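PDB 3E96: dihydrodipicolinate synthase from Bacillus clausii KSM-K16, which probably catalyses formation of 4-hydroxy-tetrahydrodipicolinate from pyruvate and aspartate semialdehyde, a step of lysine biosynthesis. Local coordinates for residues G54-F59 and N259-I264; S16-T21 and G210-L215; E58-S63 and M111-I116; F23-G28 and A275-A280. All blocks are in the same frame, centred on the assembly; numbering follows the deposited sequence.

Contact 1. Residues G54-F59 and N259-I264; sequences GNTSEF and NNVVVI
Val-261 pushes both of its methyl groups against the turn that carries Thr-56 and Glu-58, and most of the buried surface belongs to Val-261 and Thr-56. CG2 of Val-261 rests 3.5 Å from the carbonyl O of Thr-56, against the main chain of the turn. With CG1 anti to the backbone N (chi1 176°), the other branch of Val-261 is set against Glu-58, whose OE2 lies 3.5 Å from CG1. The carboxylate is not idle there: OE2 forms a salt bridge with Lys-265 and OE1 accepts from the backbone N of Arg-279. An alanine in place of Glu-58 would probably leave Lys-265 without this counter-charge and open a gap beside Val-261. The side chains of Thr-56 and Ile-264 cross at about a right angle, CG2 of Thr-56 lying 3.9 Å from CD1 of Ile-264. No direct hydrogen bond joins the segments, but a water does: it donates to OD1 of Asn-260 at 2.6 Å, and its 2.5 Å approach to OG1 of Thr-56 is short. OD1 also accepts from Arg-252. Thr-56, which these groups touch, is predicted to bind pyruvate. The type I turn Asn-55 to Glu-58 sits between strand 49-50 and helix 64-78, facing the start of helix 262-270, with Tyr-119 of the second subunit packed on Asn-55, Asn-260 and Val-261.

Contact 2. Residues S16-T21 and G210-L215; sequences SGIPIT and GFTSGL
Ser-16 and Gly-17 pair in parallel with Thr-212 and Ser-213, the seam where the first strand of the TIM barrel meets the eighth and the sheet closes on itself. Three backbone hydrogen bonds hold the seam. Ser-16 N donates to Phe-211 O at 2.9 Å, and Ser-16 O accepts from Ser-213 N at 3.0 Å, so one residue bonds to both neighbours of Thr-212, as parallel pairing requires. The bond into Ser-16 O is the most bent of the three, with 136° at the hydrogen. Past the strand end, Ile-18 N reaches back to Ser-213 O at 3.0 Å in a nearly straight line, 171°. A CA-H...O contact adds to these, Thr-212 CA standing 3.3 Å from Ser-16 O.

Side-chain contacts are fewer. Ser-16 and Thr-212 point to the same side of the sheet, where both touch Lys-167, the predicted Schiff-base lysine; Ile-18 touches it too, and also packs on Thr-56. Ser-213 points to the other side and its OG bonds to Glu-197. The closure of the barrel therefore lies directly beside the likely catalytic lysine. Ile-18 turns CG1 anti to its own carbonyl carbon (chi1 -39°), and this branch lies against the seam: CG1 is 3.8 Å from Ser-213 O, the same oxygen that receives the N-H of Ile-18.

Contact 3. Residues E58-S63 and M111-I116; sequences EFYALS and MIHMPI
OH of Tyr-60 is joined to the carbonyl O of Met-114 through one water, 2.7 Å from the hydroxyl and donating to the carbonyl at 2.7 Å. Around that hydroxyl, CB of His-113 and CG2 of Ile-116 each approach OH to 3.5 Å. CG2 of Ile-116 also comes 3.7 Å from CZ of Tyr-60, so the methyl sits at the phenol end of the ring. Tyr-60 turns its edge toward the imidazole face of His-113, the planes at 53°. Phe-59 meets the same imidazole nearly parallel, 13° apart, but slid until the rings barely overlap, with CD2 of Phe-59 3.6 Å from CD2 of His-113. These three rings form an aromatic cluster in the TIM barrel, linking the loop after strand 49-50 to the end of strand 109-112. NE2 of His-113 is bonded to Cys-53 O, which restrains the turn of the imidazole, and the methyl CE of Met-111 lies over one of its faces. An alanine at Phe-59 lacks the ring, which would probably open a gap beside the imidazole and over the centre of the Tyr-60 ring, where CD2 now sits. Ile-116 and Tyr-60 also pack on Tyr-60 and Ile-116, respectively, of the second subunit.

Contact 4. Residues F23-G28 and A275-A280; sequences FRKSDG and AGVTRA
Arg-279 lies flat on the ring of Phe-23 and, with the edge of the same guanidinium, grips the backbone of Gly-28. The stack comes first. Guanidinium and ring planes differ by 15°, and NE sits 3.3 Å above the plane of the Phe-23 ring, displaced toward its rim near CE1. Further back along the arginine, CG stands over the same face in a CH-pi contact, 3.7 Å from the ring centroid. The chain can run across the ring in this way because CD and NE both continue anti (chi2 -176°, chi3 180°), and the two side chains cross at about a right angle.

Hydrogen bonds fix the rest. NE and NH1 of Arg-279 approach Gly-28 O side-on at 2.8 and 2.9 Å, respectively, with the oxygen in the guanidinium plane, so a single carbonyl takes two donors and the flat group is held against rotation. NH1 also has a salt bridge to Glu-66, and NH2 bonds to Ala-61 O, so the arginine ties three separate places together. Val-277 N donates to Phe-23 O at 2.9 Å, in the carbonyl plane, and Gly-276 CA makes a CA-H...O contact with the same oxygen. A CB on Gly-276 would fall almost on Phe-23 O, and the positive phi also favours glycine.

Apolar packing is smaller: CG2 of Val-277 lies 3.8 Å from CA of Lys-25 at the exposed margin. The stack of Arg-279 on Phe-23 thus joins two irregular loops of the TIM barrel, the one after strand 15-17 and the one between helices 262-270 and 287-299.

Overall arrangement
Contact 2 closes the barrel between strands 15-17 and 210-213; the others involve the loops after strands 15-17, 49-50 and 109-112, met in contacts 1 and 4 by the start of helix 262-270 and the loop after it. Contact 1 is central, its centre about 10, 11 and 12 Å from those of contacts 2, 3 and 4. Contacts 1 and 3 share Glu-58 and Phe-59, and both touch the second subunit. Along the chain both are nested inside the loop closed by contact 4, whose segments alternate with those of contact 2. Probable hydrogen bonds of Ser-57 to Pro-19 O and of Ala-61 O to Arg-279 tie the predicted pyruvate site's loop to the barrel seam and the outer loops.

Contact 1. Residues G54-F59 and N259-I264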
loop_
_atom_site.group_PDB
_atom_site.type_symbol
_atom_site.label_atom_id
_atom_site.label_comp_id
_atom_site.label_asym_id
_atom_site.label_seq_id
_atom_site.Cartn_x
_atom_site.Cartn_y
_atom_site.Cartn_z
ATOM N N GLY B 54 1.928 -12.968 -5.486
ATOM C CA GLY B 54 1.921 -11.873 -6.439
ATOM C C GLY B 54 0.674 -11.072 -6.109
ATOM O O GLY B 54 -0.076 -11.444 -5.206
ATOM N N ASN B 55 0.420 -9.979 -6.813
ATOM C CA ASN B 55 -0.766 -9.207 -6.481
ATOM C C ASN B 55 -2.057 -9.896 -6.900
ATOM O O ASN B 55 -3.093 -9.693 -6.277
ATOM C CB ASN B 55 -0.662 -7.795 -7.058
ATOM C CG ASN B 55 0.014 -6.833 -6.088
ATOM O OD1 ASN B 55 0.788 -5.970 -6.491
ATOM N ND2 ASN B 55 -0.285 -6.982 -4.795
ATOM N N THR B 56 -1.988 -10.733 -7.932
ATOM C CA THR B 56 -3.167 -11.468 -8.379
ATOM C C THR B 56 -3.499 -12.497 -7.294
ATOM O O THR B 56 -4.638 -12.945 -7.170
ATOM C CB THR B 56 -2.903 -12.212 -9.703
ATOM O OG1 THR B 56 -2.347 -11.303 -10.658
ATOM C CG2 THR B 56 -4.207 -12.780 -10.266
ATOM N N SER B 57 -2.484 -12.853 -6.507
ATOM C CA SER B 57 -2.622 -13.815 -5.411
ATOM C C SER B 57 -3.188 -13.139 -4.165
ATOM O O SER B 57 -3.373 -13.790 -3.132
ATOM C CB SER B 57 -1.254 -14.399 -5.040
ATOM O OG SER B 57 -0.477 -14.689 -6.186
ATOM N N GLU B 58 -3.439 -11.833 -4.264
ATOM C CA GLU B 58 -3.945 -11.037 -3.145
ATOM C C GLU B 58 -2.976 -11.092 -1.963
ATOM O O GLU B 58 -3.362 -11.274 -0.809
ATOM C CB GLU B 58 -5.342 -11.503 -2.735
ATOM C CG GLU B 58 -6.402 -11.168 -3.773
ATOM C CD GLU B 58 -7.770 -11.700 -3.406
ATOM O OE1 GLU B 58 -8.487 -11.031 -2.627
ATOM O OE2 GLU B 58 -8.122 -12.803 -3.891
ATOM N N PHE B 59 -1.700 -10.918 -2.286
ATOM C CA PHE B 59 -0.616 -10.925 -1.311
ATOM C C PHE B 59 -0.892 -10.098 -0.054
ATOM O O PHE B 59 -0.712 -10.575 1.071
ATOM C CB PHE B 59 0.655 -10.414 -1.999
ATOM C CG PHE B 59 1.809 -10.188 -1.071
ATOM C CD1 PHE B 59 2.400 -11.249 -0.402
ATOM C CD2 PHE B 59 2.328 -8.907 -0.894
ATOM C CE1 PHE B 59 3.496 -11.046 0.430
ATOM C CE2 PHE B 59 3.423 -8.691 -0.066
ATOM C CZ PHE B 59 4.010 -9.766 0.598
ATOM N N ASN B 259 -11.494 -4.445 -9.631
ATOM C CA ASN B 259 -12.042 -5.682 -10.198
ATOM C C ASN B 259 -10.981 -6.695 -10.630
ATOM O O ASN B 259 -11.317 -7.813 -11.028
ATOM C CB ASN B 259 -12.888 -5.347 -11.432
ATOM C CG ASN B 259 -14.371 -5.288 -11.136
ATOM O OD1 ASN B 259 -14.786 -5.224 -9.982
ATOM N ND2 ASN B 259 -15.182 -5.299 -12.192
ATOM N N ASN B 260 -9.712 -6.310 -10.541
ATOM C CA ASN B 260 -8.612 -7.152 -11.005
ATOM C C ASN B 260 -8.643 -8.650 -10.704
ATOM O O ASN B 260 -8.447 -9.471 -11.606
ATOM C CB ASN B 260 -7.280 -6.567 -10.532
ATOM C CG ASN B 260 -6.091 -7.245 -11.179
ATOM O OD1 ASN B 260 -5.769 -8.392 -10.869
ATOM N ND2 ASN B 260 -5.439 -6.541 -12.093
ATOM N N VAL B 261 -8.881 -9.014 -9.450
ATOM C CA VAL B 261 -8.908 -10.427 -9.076
ATOM C C VAL B 261 -10.317 -10.997 -8.986
ATOM O O VAL B 261 -10.561 -12.131 -9.406
ATOM C CB VAL B 261 -8.196 -10.655 -7.719
ATOM C CG1 VAL B 261 -8.328 -12.123 -7.289
ATOM C CG2 VAL B 261 -6.723 -10.270 -7.833
ATOM N N VAL B 262 -11.248 -10.218 -8.447
ATOM C CA VAL B 262 -12.609 -10.714 -8.308
ATOM C C VAL B 262 -13.217 -11.125 -9.654
ATOM O O VAL B 262 -13.968 -12.096 -9.716
ATOM C CB VAL B 262 -13.515 -9.689 -7.572
ATOM C CG1 VAL B 262 -13.621 -8.402 -8.365
ATOM C CG2 VAL B 262 -14.888 -10.310 -7.317
ATOM N N VAL B 263 -12.886 -10.411 -10.729
ATOM C CA VAL B 263 -13.399 -10.774 -12.056
ATOM C C VAL B 263 -12.848 -12.150 -12.447
ATOM O O VAL B 263 -13.568 -12.992 -12.999
ATOM C CB VAL B 263 -12.988 -9.741 -13.139
ATOM C CG1 VAL B 263 -13.262 -10.301 -14.538
ATOM C CG2 VAL B 263 -13.769 -8.448 -12.940
ATOM N N ILE B 264 -11.567 -12.375 -12.160
ATOM C CA ILE B 264 -10.940 -13.658 -12.465
ATOM C C ILE B 264 -11.633 -14.789 -11.697
ATOM O O ILE B 264 -11.976 -15.832 -12.272
ATOM C CB ILE B 264 -9.435 -13.651 -12.091
ATOM C CG1 ILE B 264 -8.661 -12.759 -13.063
ATOM C CG2 ILE B 264 -8.871 -15.068 -12.129
ATOM C CD1 ILE B 264 -7.185 -12.631 -12.738
HETATM O O HOH W 1 -3.249 -8.936 -10.657
#

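Contact 2. Residues S16-T21 and G210-L215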
loop_
_atom_site.group_PDB
_atom_site.type_symbol
_atom_site.label_atom_id
_atom_site.label_comp_id
_atom_site.label_asym_id
_atom_site.label_seq_id
_atom_site.Cartn_x
_atom_site.Cartn_y
_atom_site.Cartn_z
ATOM N N SER B 16 4.955 -15.052 -16.964
ATOM C CA SER B 16 5.042 -15.261 -15.524
ATOM C C SER B 16 3.595 -15.325 -15.057
ATOM O O SER B 16 2.908 -14.302 -15.011
ATOM C CB SER B 16 5.759 -14.097 -14.832
ATOM O OG SER B 16 7.162 -14.192 -14.996
ATOM N N GLY B 17 3.127 -16.533 -14.749
ATOM C CA GLY B 17 1.756 -16.702 -14.299
ATOM C C GLY B 17 1.615 -16.357 -12.831
ATOM O O GLY B 17 2.399 -16.828 -12.004
ATOM N N ILE B 18 0.621 -15.532 -12.506
ATOM C CA ILE B 18 0.389 -15.121 -11.124
ATOM C C ILE B 18 -0.877 -15.826 -10.674
ATOM O O ILE B 18 -1.977 -15.457 -11.079
ATOM C CB ILE B 18 0.159 -13.598 -11.002
ATOM C CG1 ILE B 18 1.087 -12.835 -11.955
ATOM C CG2 ILE B 18 0.388 -13.165 -9.555
ATOM C CD1 ILE B 18 2.558 -13.094 -11.751
ATOM N N PRO B 19 -0.740 -16.831 -9.804
ATOM C CA PRO B 19 -1.892 -17.589 -9.318
ATOM C C PRO B 19 -2.742 -16.863 -8.297
ATOM O O PRO B 19 -2.242 -16.055 -7.516
ATOM C CB PRO B 19 -1.244 -18.826 -8.713
ATOM C CG PRO B 19 -0.017 -18.227 -8.054
ATOM C CD PRO B 19 0.497 -17.251 -9.113
ATOM N N ILE B 20 -4.037 -17.153 -8.317
ATOM C CA ILE B 20 -4.940 -16.580 -7.335
ATOM C C ILE B 20 -4.744 -17.416 -6.074
ATOM O O ILE B 20 -4.158 -18.504 -6.124
ATOM C CB ILE B 20 -6.419 -16.755 -7.733
ATOM C CG1 ILE B 20 -6.698 -18.241 -7.999
ATOM C CG2 ILE B 20 -6.747 -15.904 -8.933
ATOM C CD1 ILE B 20 -8.164 -18.639 -7.868
ATOM N N THR B 21 -5.221 -16.902 -4.946
ATOM C CA THR B 21 -5.189 -17.646 -3.695
ATOM C C THR B 21 -6.671 -17.885 -3.414
ATOM O O THR B 21 -7.399 -16.969 -3.024
ATOM C CB THR B 21 -4.591 -16.839 -2.525
ATOM O OG1 THR B 21 -3.246 -16.454 -2.839
ATOM C CG2 THR B 21 -4.580 -17.693 -1.253
ATOM N N GLY B 210 8.947 -10.757 -22.116
ATOM C CA GLY B 210 8.107 -11.580 -21.266
ATOM C C GLY B 210 6.982 -10.715 -20.732
ATOM O O GLY B 210 7.006 -9.497 -20.900
ATOM N N PHE B 211 5.985 -11.334 -20.110
ATOM C CA PHE B 211 4.879 -10.580 -19.536
ATOM C C PHE B 211 4.185 -11.379 -18.440
ATOM O O PHE B 211 4.239 -12.608 -18.423
ATOM C CB PHE B 211 3.879 -10.146 -20.632
ATOM C CG PHE B 211 3.215 -11.284 -21.372
ATOM C CD1 PHE B 211 2.062 -11.882 -20.873
ATOM C CD2 PHE B 211 3.722 -11.725 -22.593
ATOM C CE1 PHE B 211 1.418 -12.899 -21.575
ATOM C CE2 PHE B 211 3.091 -12.742 -23.308
ATOM C CZ PHE B 211 1.934 -13.332 -22.799
ATOM N N THR B 212 3.573 -10.668 -17.500
ATOM C CA THR B 212 2.856 -11.309 -16.406
ATOM C C THR B 212 1.452 -11.614 -16.894
ATOM O O THR B 212 0.990 -11.037 -17.880
ATOM C CB THR B 212 2.764 -10.390 -15.180
ATOM O OG1 THR B 212 2.153 -9.150 -15.557
ATOM C CG2 THR B 212 4.148 -10.128 -14.611
ATOM N N SER B 213 0.763 -12.517 -16.208
ATOM C CA SER B 213 -0.586 -12.862 -16.628
ATOM C C SER B 213 -1.439 -13.415 -15.502
ATOM O O SER B 213 -0.993 -14.272 -14.739
ATOM C CB SER B 213 -0.535 -13.885 -17.768
ATOM O OG SER B 213 -1.839 -14.341 -18.095
ATOM N N GLY B 214 -2.662 -12.898 -15.401
ATOM C CA GLY B 214 -3.605 -13.380 -14.408
ATOM C C GLY B 214 -4.576 -14.263 -15.175
ATOM O O GLY B 214 -5.257 -15.123 -14.619
ATOM N N LEU B 215 -4.631 -14.039 -16.482
ATOM C CA LEU B 215 -5.506 -14.805 -17.359
ATOM C C LEU B 215 -5.192 -16.304 -17.304
ATOM O O LEU B 215 -6.084 -17.134 -17.490
ATOM C CB LEU B 215 -5.369 -14.293 -18.802
ATOM C CG LEU B 215 -6.158 -14.998 -19.912
ATOM C CD1 LEU B 215 -7.644 -14.936 -19.606
ATOM C CD2 LEU B 215 -5.871 -14.326 -21.248
#

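Contact 3. Residues E58-S63 and M111-I116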
loop_
_atom_site.group_PDB
_atom_site.type_symbol
_atom_site.label_atom_id
_atom_site.label_comp_id
_atom_site.label_asym_id
_atom_site.label_seq_id
_atom_site.Cartn_x
_atom_site.Cartn_y
_atom_site.Cartn_z
ATOM N N GLU B 58 -3.439 -11.833 -4.264
ATOM C CA GLU B 58 -3.945 -11.037 -3.145
ATOM C C GLU B 58 -2.976 -11.092 -1.963
ATOM O O GLU B 58 -3.362 -11.274 -0.809
ATOM C CB GLU B 58 -5.342 -11.503 -2.735
ATOM C CG GLU B 58 -6.402 -11.168 -3.773
ATOM C CD GLU B 58 -7.770 -11.700 -3.406
ATOM O OE1 GLU B 58 -8.487 -11.031 -2.627
ATOM O OE2 GLU B 58 -8.122 -12.803 -3.891
ATOM N N PHE B 59 -1.700 -10.918 -2.286
ATOM C CA PHE B 59 -0.616 -10.925 -1.311
ATOM C C PHE B 59 -0.892 -10.098 -0.054
ATOM O O PHE B 59 -0.712 -10.575 1.071
ATOM C CB PHE B 59 0.655 -10.414 -1.999
ATOM C CG PHE B 59 1.809 -10.188 -1.071
ATOM C CD1 PHE B 59 2.400 -11.249 -0.402
ATOM C CD2 PHE B 59 2.328 -8.907 -0.894
ATOM C CE1 PHE B 59 3.496 -11.046 0.430
ATOM C CE2 PHE B 59 3.423 -8.691 -0.066
ATOM C CZ PHE B 59 4.010 -9.766 0.598
ATOM N N TYR B 60 -1.332 -8.856 -0.235
ATOM C CA TYR B 60 -1.588 -7.983 0.904
ATOM C C TYR B 60 -2.763 -8.381 1.787
ATOM O O TYR B 60 -2.939 -7.830 2.875
ATOM C CB TYR B 60 -1.732 -6.542 0.420
ATOM C CG TYR B 60 -0.419 -6.003 -0.104
ATOM C CD1 TYR B 60 0.682 -5.872 0.740
ATOM C CD2 TYR B 60 -0.263 -5.662 -1.448
ATOM C CE1 TYR B 60 1.907 -5.417 0.264
ATOM C CE2 TYR B 60 0.962 -5.203 -1.937
ATOM C CZ TYR B 60 2.041 -5.084 -1.069
ATOM O OH TYR B 60 3.250 -4.620 -1.534
ATOM N N ALA B 61 -3.560 -9.341 1.326
ATOM C CA ALA B 61 -4.698 -9.820 2.115
ATOM C C ALA B 61 -4.279 -11.054 2.920
ATOM O O ALA B 61 -5.074 -11.627 3.670
ATOM C CB ALA B 61 -5.864 -10.166 1.194
ATOM N N LEU B 62 -3.021 -11.459 2.764
ATOM C CA LEU B 62 -2.497 -12.621 3.482
ATOM C C LEU B 62 -1.676 -12.202 4.693
ATOM O O LEU B 62 -1.032 -11.154 4.685
ATOM C CB LEU B 62 -1.588 -13.452 2.566
ATOM C CG LEU B 62 -2.098 -13.928 1.202
ATOM C CD1 LEU B 62 -0.948 -14.595 0.451
ATOM C CD2 LEU B 62 -3.259 -14.893 1.381
ATOM N N SER B 63 -1.699 -13.016 5.741
ATOM C CA SER B 63 -0.885 -12.718 6.911
ATOM C C SER B 63 0.523 -13.118 6.469
ATOM O O SER B 63 0.683 -13.781 5.439
ATOM C CB SER B 63 -1.311 -13.577 8.099
ATOM O OG SER B 63 -1.057 -14.944 7.835
ATOM N N MET B 111 10.339 -11.804 -6.010
ATOM C CA MET B 111 9.901 -10.609 -6.724
ATOM C C MET B 111 9.601 -9.607 -5.620
ATOM O O MET B 111 8.737 -9.840 -4.771
ATOM C CB MET B 111 8.624 -10.840 -7.542
ATOM C CG MET B 111 8.070 -9.532 -8.168
ATOM S SD MET B 111 6.414 -9.662 -8.890
ATOM C CE MET B 111 5.418 -9.798 -7.412
ATOM N N ILE B 112 10.325 -8.500 -5.613
ATOM C CA ILE B 112 10.096 -7.494 -4.594
ATOM C C ILE B 112 9.009 -6.547 -5.080
ATOM O O ILE B 112 9.187 -5.840 -6.077
ATOM C CB ILE B 112 11.371 -6.679 -4.301
ATOM C CG1 ILE B 112 12.554 -7.623 -4.055
ATOM C CG2 ILE B 112 11.150 -5.805 -3.071
ATOM C CD1 ILE B 112 13.883 -6.896 -3.872
ATOM N N HIS B 113 7.876 -6.554 -4.383
ATOM C CA HIS B 113 6.763 -5.678 -4.723
ATOM C C HIS B 113 7.211 -4.237 -4.583
ATOM O O HIS B 113 8.198 -3.949 -3.909
ATOM C CB HIS B 113 5.587 -5.897 -3.766
ATOM C CG HIS B 113 4.764 -7.104 -4.083
ATOM N ND1 HIS B 113 3.834 -7.122 -5.099
ATOM C CD2 HIS B 113 4.743 -8.339 -3.529
ATOM C CE1 HIS B 113 3.275 -8.319 -5.159
ATOM N NE2 HIS B 113 3.810 -9.076 -4.217
ATOM N N MET B 114 6.486 -3.332 -5.228
ATOM C CA MET B 114 6.789 -1.917 -5.110
ATOM C C MET B 114 6.416 -1.612 -3.661
ATOM O O MET B 114 5.376 -2.063 -3.184
ATOM C CB MET B 114 5.899 -1.105 -6.059
ATOM C CG MET B 114 6.223 0.386 -6.119
ATOM S SD MET B 114 7.761 0.733 -7.029
ATOM C CE MET B 114 8.148 2.486 -6.406
ATOM N N PRO B 115 7.261 -0.866 -2.933
ATOM C CA PRO B 115 6.900 -0.571 -1.542
ATOM C C PRO B 115 5.550 0.150 -1.469
ATOM O O PRO B 115 5.243 0.984 -2.321
ATOM C CB PRO B 115 8.070 0.291 -1.055
ATOM C CG PRO B 115 8.599 0.927 -2.329
ATOM C CD PRO B 115 8.531 -0.221 -3.304
ATOM N N ILE B 116 4.739 -0.175 -0.463
ATOM C CA ILE B 116 3.434 0.462 -0.340
ATOM C C ILE B 116 3.399 1.687 0.569
ATOM O O ILE B 116 2.328 2.236 0.829
ATOM C CB ILE B 116 2.336 -0.549 0.118
ATOM C CG1 ILE B 116 2.847 -1.435 1.260
ATOM C CG2 ILE B 116 1.903 -1.408 -1.065
ATOM C CD1 ILE B 116 3.104 -0.702 2.560
HETATM O O HOH W 2 3.023 -3.300 -3.830
#

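Contact 4. Residues F23-G28 and A275-A280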
loop_
_atom_site.group_PDB
_atom_site.type_symbol
_atom_site.label_atom_id
_atom_site.label_comp_id
_atom_site.label_asym_id
_atom_site.label_seq_id
_atom_site.Cartn_x
_atom_site.Cartn_y
_atom_site.Cartn_z
ATOM N N PHE B 23 -9.998 -18.464 -1.686
ATOM C CA PHE B 23 -10.456 -18.233 -0.318
ATOM C C PHE B 23 -11.884 -18.748 -0.191
ATOM O O PHE B 23 -12.706 -18.533 -1.083
ATOM C CB PHE B 23 -10.451 -16.741 0.036
ATOM C CG PHE B 23 -9.093 -16.102 0.016
ATOM C CD1 PHE B 23 -8.053 -16.614 0.782
ATOM C CD2 PHE B 23 -8.870 -14.947 -0.735
ATOM C CE1 PHE B 23 -6.807 -15.984 0.805
ATOM C CE2 PHE B 23 -7.632 -14.311 -0.721
ATOM C CZ PHE B 23 -6.597 -14.829 0.050
ATOM N N ARG B 24 -12.180 -19.415 0.921
ATOM C CA ARG B 24 -13.521 -19.947 1.149
ATOM C C ARG B 24 -14.521 -18.840 1.444
ATOM O O ARG B 24 -14.227 -17.908 2.189
ATOM C CB ARG B 24 -13.514 -20.934 2.316
ATOM C CG ARG B 24 -12.657 -22.158 2.077
ATOM C CD ARG B 24 -12.953 -23.237 3.105
ATOM N NE ARG B 24 -12.277 -24.489 2.781
ATOM C CZ ARG B 24 -10.988 -24.726 2.999
ATOM N NH1 ARG B 24 -10.220 -23.794 3.551
ATOM N NH2 ARG B 24 -10.466 -25.896 2.660
ATOM N N LYS B 25 -15.709 -18.947 0.864
ATOM C CA LYS B 25 -16.745 -17.948 1.089
ATOM C C LYS B 25 -17.224 -18.005 2.537
ATOM O O LYS B 25 -17.586 -16.982 3.126
ATOM C CB LYS B 25 -17.931 -18.191 0.151
ATOM C CG LYS B 25 -19.051 -17.167 0.288
ATOM C CD LYS B 25 -20.185 -17.462 -0.680
ATOM C CE LYS B 25 -21.310 -16.443 -0.546
ATOM N NZ LYS B 25 -22.429 -16.723 -1.490
ATOM N N SER B 26 -17.206 -19.204 3.111
ATOM C CA SER B 26 -17.661 -19.414 4.483
ATOM C C SER B 26 -16.878 -18.663 5.558
ATOM O O SER B 26 -17.476 -17.992 6.402
ATOM C CB SER B 26 -17.654 -20.909 4.816
ATOM O OG SER B 26 -16.332 -21.416 4.864
ATOM N N ASP B 27 -15.552 -18.774 5.543
ATOM C CA ASP B 27 -14.735 -18.108 6.556
ATOM C C ASP B 27 -13.504 -17.378 6.018
ATOM O O ASP B 27 -12.668 -16.909 6.795
ATOM C CB ASP B 27 -14.290 -19.120 7.616
ATOM C CG ASP B 27 -13.438 -20.237 7.040
ATOM O OD1 ASP B 27 -13.141 -20.201 5.825
ATOM O OD2 ASP B 27 -13.062 -21.154 7.806
ATOM N N GLY B 28 -13.390 -17.297 4.696
ATOM C CA GLY B 28 -12.258 -16.616 4.089
ATOM C C GLY B 28 -10.927 -17.346 4.180
ATOM O O GLY B 28 -9.893 -16.800 3.796
ATOM N N ALA B 275 -12.305 -21.379 -7.380
ATOM C CA ALA B 275 -11.573 -20.168 -7.030
ATOM C C ALA B 275 -12.044 -19.562 -5.720
ATOM O O ALA B 275 -11.276 -18.895 -5.024
ATOM C CB ALA B 275 -11.708 -19.144 -8.147
ATOM N N GLY B 276 -13.304 -19.792 -5.376
ATOM C CA GLY B 276 -13.822 -19.215 -4.153
ATOM C C GLY B 276 -14.022 -17.720 -4.348
ATOM O O GLY B 276 -14.349 -17.275 -5.447
ATOM N N VAL B 277 -13.800 -16.941 -3.293
ATOM C CA VAL B 277 -13.995 -15.497 -3.357
ATOM C C VAL B 277 -12.744 -14.702 -3.001
ATOM O O VAL B 277 -11.710 -15.265 -2.638
ATOM C CB VAL B 277 -15.103 -15.052 -2.383
ATOM C CG1 VAL B 277 -16.423 -15.703 -2.756
ATOM C CG2 VAL B 277 -14.707 -15.425 -0.950
ATOM N N THR B 278 -12.850 -13.384 -3.116
ATOM C CA THR B 278 -11.748 -12.499 -2.759
ATOM C C THR B 278 -11.927 -12.160 -1.282
ATOM O O THR B 278 -12.994 -12.405 -0.713
ATOM C CB THR B 278 -11.781 -11.174 -3.571
ATOM O OG1 THR B 278 -13.093 -10.594 -3.502
ATOM C CG2 THR B 278 -11.403 -11.419 -5.028
ATOM N N ARG B 279 -10.883 -11.626 -0.658
ATOM C CA ARG B 279 -10.966 -11.215 0.739
ATOM C C ARG B 279 -11.132 -9.697 0.767
ATOM O O ARG B 279 -10.686 -9.004 -0.151
ATOM C CB ARG B 279 -9.685 -11.572 1.504
ATOM C CG ARG B 279 -9.621 -12.990 2.064
ATOM C CD ARG B 279 -8.342 -13.188 2.877
ATOM N NE ARG B 279 -8.240 -14.535 3.436
ATOM C CZ ARG B 279 -7.173 -15.011 4.068
ATOM N NH1 ARG B 279 -7.177 -16.254 4.535
ATOM N NH2 ARG B 279 -6.100 -14.249 4.237
ATOM N N ALA B 280 -11.791 -9.181 1.800
ATOM C CA ALA B 280 -11.933 -7.733 1.934
ATOM C C ALA B 280 -10.469 -7.293 1.892
ATOM O O ALA B 280 -9.606 -8.007 2.397
ATOM C CB ALA B 280 -12.554 -7.387 3.286
#